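Local coordinates for short chain dehydrogenase (Salmonella typhi, PDB 3G1T), which probably catalyses the NAD(P)-dependent oxidation or reduction of a substrate not yet identified, as a member of the short-chain dehydrogenase family, at residues 98-103 with 132-137; 193-198 with 224-229. All coordinates share one frame; numbering follows the deposited sequence.

Contact 1 of 2, residues 98-103 with 132-137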
loop_
_atom_site.group_PDB
_atom_site.type_symbol
_atom_site.label_atom_id
_atom_site.label_comp_id
_atom_site.label_asym_id
_atom_site.label_seq_id
_atom_site.Cartn_x
_atom_site.Cartn_y
_atom_site.Cartn_z
ATOM N N VAL A 98 3.238 -20.953 2.878
ATOM C CA VAL A 98 3.547 -19.782 3.777
ATOM C C VAL A 98 2.267 -19.045 3.967
ATOM O O VAL A 98 1.621 -18.590 2.990
ATOM C CB VAL A 98 4.616 -18.873 3.144
ATOM C CG1 VAL A 98 4.800 -17.628 4.005
ATOM C CG2 VAL A 98 5.971 -19.620 3.095
ATOM N N LEU A 99 1.813 -18.967 5.246
ATOM C CA LEU A 99 0.611 -18.227 5.563
ATOM C C LEU A 99 1.083 -17.062 6.407
ATOM O O LEU A 99 1.631 -17.232 7.514
ATOM C CB LEU A 99 -0.313 -19.145 6.375
ATOM C CG LEU A 99 -1.541 -18.448 6.954
ATOM C CD1 LEU A 99 -2.409 -17.773 5.927
ATOM C CD2 LEU A 99 -2.303 -19.424 7.839
ATOM N N HIS A 100 0.833 -15.866 5.890
ATOM C CA HIS A 100 1.202 -14.640 6.637
ATOM C C HIS A 100 -0.025 -14.221 7.370
ATOM O O HIS A 100 -0.941 -13.675 6.739
ATOM C CB HIS A 100 1.579 -13.533 5.622
ATOM C CG HIS A 100 2.902 -13.727 4.927
ATOM N ND1 HIS A 100 4.111 -13.635 5.577
ATOM C CD2 HIS A 100 3.206 -13.907 3.612
ATOM C CE1 HIS A 100 5.090 -13.816 4.709
ATOM N NE2 HIS A 100 4.562 -13.985 3.514
ATOM N N ASN A 101 -0.011 -14.391 8.696
ATOM C CA ASN A 101 -1.115 -13.901 9.504
ATOM C C ASN A 101 -0.663 -12.720 10.373
ATOM O O ASN A 101 -1.496 -12.007 10.883
ATOM C CB ASN A 101 -1.563 -14.980 10.493
ATOM C CG ASN A 101 -1.979 -16.233 9.867
ATOM O OD1 ASN A 101 -3.115 -16.366 9.373
ATOM N ND2 ASN A 101 -1.126 -17.248 10.021
ATOM N N ALA A 102 0.632 -12.563 10.622
ATOM C CA ALA A 102 1.099 -11.399 11.408
ATOM C C ALA A 102 0.642 -10.064 10.834
ATOM O O ALA A 102 0.623 -9.870 9.629
ATOM C CB ALA A 102 2.622 -11.423 11.521
ATOM N N GLY A 103 0.306 -9.125 11.719
ATOM C CA GLY A 103 -0.182 -7.844 11.228
ATOM C C GLY A 103 -0.242 -6.934 12.435
ATOM O O GLY A 103 -0.378 -7.422 13.543
ATOM N N MET A 132 9.879 -8.595 2.788
ATOM C CA MET A 132 11.241 -9.092 3.013
ATOM C C MET A 132 11.278 -10.593 3.356
ATOM O O MET A 132 12.119 -11.354 2.816
ATOM C CB MET A 132 11.903 -8.300 4.105
ATOM C CG MET A 132 12.485 -6.902 3.585
ATOM S SD MET A 132 13.548 -5.941 4.718
ATOM C CE MET A 132 12.363 -5.562 6.014
ATOM N N LEU A 133 10.431 -10.984 4.326
ATOM C CA LEU A 133 10.245 -12.418 4.665
ATOM C C LEU A 133 9.815 -13.269 3.467
ATOM O O LEU A 133 10.436 -14.315 3.176
ATOM C CB LEU A 133 9.219 -12.572 5.806
ATOM C CG LEU A 133 9.056 -14.017 6.327
ATOM C CD1 LEU A 133 10.463 -14.643 6.745
ATOM C CD2 LEU A 133 8.013 -13.902 7.508
ATOM N N THR A 134 8.829 -12.789 2.710
ATOM C CA THR A 134 8.415 -13.483 1.481
ATOM C C THR A 134 9.575 -13.703 0.502
ATOM O O THR A 134 9.786 -14.819 0.037
ATOM C CB THR A 134 7.285 -12.738 0.726
ATOM O OG1 THR A 134 6.136 -12.595 1.587
ATOM C CG2 THR A 134 6.848 -13.580 -0.595
ATOM N N GLN A 135 10.323 -12.642 0.251
ATOM C CA GLN A 135 11.401 -12.732 -0.744
ATOM C C GLN A 135 12.410 -13.768 -0.338
ATOM O O GLN A 135 12.956 -14.516 -1.201
ATOM C CB GLN A 135 12.007 -11.378 -0.932
ATOM C CG GLN A 135 13.336 -11.379 -1.693
ATOM C CD GLN A 135 13.860 -9.975 -1.846
ATOM O OE1 GLN A 135 14.433 -9.400 -0.917
ATOM N NE2 GLN A 135 13.652 -9.403 -3.042
ATOM N N ALA A 136 12.721 -13.817 0.966
ATOM C CA ALA A 136 13.729 -14.770 1.449
ATOM C C ALA A 136 13.319 -16.247 1.340
ATOM O O ALA A 136 14.223 -17.109 1.350
ATOM C CB ALA A 136 14.043 -14.471 2.873
ATOM N N LEU A 137 11.989 -16.510 1.365
ATOM C CA LEU A 137 11.359 -17.829 1.272
ATOM C C LEU A 137 10.922 -18.258 -0.126
ATOM O O LEU A 137 10.531 -19.416 -0.312
ATOM C CB LEU A 137 10.128 -17.865 2.214
ATOM C CG LEU A 137 10.540 -17.490 3.664
ATOM C CD1 LEU A 137 9.242 -17.406 4.465
ATOM C CD2 LEU A 137 11.387 -18.625 4.217
#
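His100 reaches across to helix 116-142 and gives its NE2-H to the hydroxyl of Thr134, with NE2 and OG1 2.9 Å apart. The approach is tilted, since OG1 lies 37° out of the imidazole plane, so the hydroxyl meets the donor neither squarely in line with the ring nor over its face. The same ring has an apolar neighbour at its edge: the CD2 methyl of Leu133 lies near the ring plane, 4.0 Å from His100 CE1. Leu133 and His100 pass alongside each other in opposite directions.

Within the strand, Val98 extends its CG2 methyl to CD1 of Leu137 at 4.2 Å, a looser contact that continues the apolar seam by one more turn of the helix. Its other methyl, CG1, is turned instead to the histidine, standing 3.7 Å above one face of the His100 ring and offset toward the rim. One valine thereby packs on both the helix and the histidine ring.

Thr134 is itself held from behind. Its OG1 lies beside the backbone N (chi1 -59°), which turns the hydroxyl back along the helix to hydrogen-bond the carbonyl O of Thr130; this oxygen therefore links histidine and helix backbone. The carbonyl O of His100 in turn bonds Thr152 OG1, and the imidazole meets the Phe151 ring with the planes at a shallow angle.

Backbone hydrogen bonds flank the strand on both sides, to Leu18 and Thr20 and to Ser148 and Val150. Helix 78-91 packs against Leu137, while Gln135 bonds Met111 and Gln114 of the second subunit. The contact thus joins the central strand 97-99 to a helix lying between the sheet and the subunit interface.

Contact 2 of 2, residues 193-198 with 224-229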
loop_
_atom_site.group_PDB
_atom_site.type_symbol
_atom_site.label_atom_id
_atom_site.label_comp_id
_atom_site.label_asym_id
_atom_site.label_seq_id
_atom_site.Cartn_x
_atom_site.Cartn_y
_atom_site.Cartn_z
ATOM N N ASN A 193 -2.237 -15.878 -3.065
ATOM C CA ASN A 193 -3.627 -15.385 -2.954
ATOM C C ASN A 193 -3.786 -14.688 -1.628
ATOM O O ASN A 193 -2.872 -14.769 -0.831
ATOM C CB ASN A 193 -4.587 -16.562 -2.923
ATOM C CG ASN A 193 -4.667 -17.259 -4.261
ATOM O OD1 ASN A 193 -5.295 -16.737 -5.193
ATOM N ND2 ASN A 193 -4.039 -18.454 -4.367
ATOM N N CYS A 194 -4.860 -13.929 -1.482
ATOM C CA CYS A 194 -5.178 -13.376 -0.125
ATOM C C CYS A 194 -6.397 -13.989 0.539
ATOM O O CYS A 194 -7.336 -14.440 -0.166
ATOM C CB CYS A 194 -5.486 -11.888 -0.269
ATOM S SG CYS A 194 -3.980 -10.841 -0.458
ATOM N N ILE A 195 -6.399 -13.964 1.875
ATOM C CA ILE A 195 -7.618 -14.291 2.683
ATOM C C ILE A 195 -8.040 -13.090 3.561
ATOM O O ILE A 195 -7.183 -12.495 4.263
ATOM C CB ILE A 195 -7.375 -15.522 3.607
ATOM C CG1 ILE A 195 -7.251 -16.796 2.790
ATOM C CG2 ILE A 195 -8.587 -15.709 4.660
ATOM C CD1 ILE A 195 -7.358 -18.095 3.609
ATOM N N ASN A 196 -9.328 -12.745 3.473
ATOM C CA ASN A 196 -9.975 -11.767 4.397
ATOM C C ASN A 196 -10.741 -12.563 5.453
ATOM O O ASN A 196 -11.807 -13.102 5.135
ATOM C CB ASN A 196 -10.921 -10.862 3.619
ATOM C CG ASN A 196 -11.822 -10.023 4.556
ATOM O OD1 ASN A 196 -11.446 -9.760 5.695
ATOM N ND2 ASN A 196 -13.042 -9.678 4.097
ATOM N N PRO A 197 -10.239 -12.616 6.712
ATOM C CA PRO A 197 -10.962 -13.486 7.640
ATOM C C PRO A 197 -12.376 -12.978 7.927
ATOM O O PRO A 197 -13.196 -13.770 8.369
ATOM C CB PRO A 197 -10.119 -13.488 8.924
ATOM C CG PRO A 197 -9.212 -12.379 8.832
ATOM C CD PRO A 197 -9.096 -11.962 7.352
ATOM N N GLY A 198 -12.660 -11.695 7.669
ATOM C CA GLY A 198 -13.978 -11.111 8.075
ATOM C C GLY A 198 -13.923 -10.922 9.583
ATOM O O GLY A 198 -12.903 -11.237 10.256
ATOM N N MET A 224 -11.860 -21.887 9.461
ATOM C CA MET A 224 -10.716 -22.705 8.931
ATOM C C MET A 224 -10.887 -23.347 7.546
ATOM O O MET A 224 -9.856 -23.538 6.886
ATOM C CB MET A 224 -10.287 -23.769 9.952
ATOM C CG MET A 224 -9.392 -23.160 11.104
ATOM S SD MET A 224 -7.758 -22.416 10.743
ATOM C CE MET A 224 -8.127 -20.653 10.782
ATOM N N PRO A 225 -12.124 -23.654 7.090
ATOM C CA PRO A 225 -12.226 -24.392 5.795
ATOM C C PRO A 225 -11.475 -23.670 4.664
ATOM O O PRO A 225 -10.759 -24.322 3.882
ATOM C CB PRO A 225 -13.738 -24.462 5.527
ATOM C CG PRO A 225 -14.330 -24.558 6.943
ATOM C CD PRO A 225 -13.415 -23.669 7.840
ATOM N N LEU A 226 -11.592 -22.346 4.600
ATOM C CA LEU A 226 -10.895 -21.635 3.578
ATOM C C LEU A 226 -9.380 -21.726 3.721
ATOM O O LEU A 226 -8.703 -21.883 2.692
ATOM C CB LEU A 226 -11.386 -20.152 3.545
ATOM C CG LEU A 226 -10.685 -19.276 2.523
ATOM C CD1 LEU A 226 -11.144 -19.731 1.119
ATOM C CD2 LEU A 226 -11.106 -17.786 2.690
ATOM N N TYR A 227 -8.848 -21.599 4.956
ATOM C CA TYR A 227 -7.442 -21.763 5.252
ATOM C C TYR A 227 -6.860 -23.089 4.864
ATOM O O TYR A 227 -5.744 -23.122 4.347
ATOM C CB TYR A 227 -7.195 -21.491 6.763
ATOM C CG TYR A 227 -7.285 -19.992 7.088
ATOM C CD1 TYR A 227 -6.132 -19.256 7.284
ATOM C CD2 TYR A 227 -8.548 -19.324 7.190
ATOM C CE1 TYR A 227 -6.152 -17.888 7.560
ATOM C CE2 TYR A 227 -8.576 -17.928 7.529
ATOM C CZ TYR A 227 -7.387 -17.259 7.701
ATOM O OH TYR A 227 -7.343 -15.938 7.999
ATOM N N LEU A 228 -7.627 -24.160 5.103
ATOM C CA LEU A 228 -7.287 -25.510 4.655
ATOM C C LEU A 228 -7.351 -25.596 3.115
ATOM O O LEU A 228 -6.378 -26.124 2.499
ATOM C CB LEU A 228 -8.337 -26.546 5.191
ATOM C CG LEU A 228 -7.958 -26.906 6.610
ATOM C CD1 LEU A 228 -9.230 -27.527 7.319
ATOM C CD2 LEU A 228 -6.636 -27.832 6.631
ATOM N N TRP A 229 -8.435 -25.081 2.510
ATOM C CA TRP A 229 -8.607 -25.192 1.030
ATOM C C TRP A 229 -7.429 -24.552 0.280
ATOM O O TRP A 229 -6.861 -25.159 -0.648
ATOM C CB TRP A 229 -9.907 -24.512 0.665
ATOM C CG TRP A 229 -10.179 -24.604 -0.810
ATOM C CD1 TRP A 229 -10.606 -25.721 -1.513
ATOM C CD2 TRP A 229 -10.074 -23.547 -1.741
ATOM N NE1 TRP A 229 -10.768 -25.394 -2.858
ATOM C CE2 TRP A 229 -10.417 -24.078 -3.028
ATOM C CE3 TRP A 229 -9.719 -22.197 -1.623
ATOM C CZ2 TRP A 229 -10.458 -23.277 -4.182
ATOM C CZ3 TRP A 229 -9.716 -21.406 -2.768
ATOM C CH2 TRP A 229 -10.076 -21.965 -4.042
#
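Ile195 lays its CD1 methyl over the middle of the Tyr227 ring, 3.8 Å from the ring centroid and only 5° off the normal, a centred CH-pi contact. An extended chain (chi2 -166°) carries CD1 out from strand 190-196 to that position. The ring's opposite face is covered by the CE methyl of Met224, 3.8 Å above the plane but displaced toward the rim, so the phenol is clamped between two methyl groups.

The second branch of the isoleucine serves the far end of the same ring: Ile195 CG2 stands 3.6 Å from Tyr227 OH, and Pro197 CB approaches that oxygen to 3.8 Å. Neither is a polar contact; carbon groups simply crowd round the phenolic end. Leu226 completes the seam, meeting the isoleucine tip to tip, with its CG 3.7 Å from Ile195 CD1. Its CD2 also settles 3.8 Å from Ile195 CG2, and a single isoleucine therefore fills the angle between two consecutive helical side chains.

At the end of the strand, Asn196 OD1 accepts the backbone N-H of Gly198 (OD1 to N 3.0 Å), closing an Asx turn around Pro197. The donor stands well above the carbonyl plane, 68° out of it. The amide nitrogen of Asn196 bonds Asp244 OD2, so both polar atoms of the amide are engaged.

Ile26 of helix 25-36 touches both Pro197 and Tyr227, and Tyr34 OH bonds the Tyr227 carbonyl. Strand, turn and covering helix together are consistent with the Rossmann-type architecture of short-chain dehydrogenases, in which a Pro-Gly pair, here Pro197 and Gly198, follows the sixth strand of the parallel sheet, in the region that in relatives borders the cofactor site.

Overall arrangement
Both contacts join a strand of the same parallel sheet to a covering helix, with centres about 16 Å apart. Contact 1 is wholly buried near the centre of the molecule and combines apolar packing with a histidine-threonine hydrogen bond; contact 2, farther out and only partly buried, joins its segments through carbon and ring packing alone. Segment 98-103 alternates between the layers: Val98 and His100 serve helix 116-142, whereas Leu99 and Asn101 turn to the side of helices 25-36 and 224-231. There the contacts meet, as Leu99 CD2 lies 3.9 Å from Tyr227 CD1. The second subunit reaches contact 1 but does not touch contact 2.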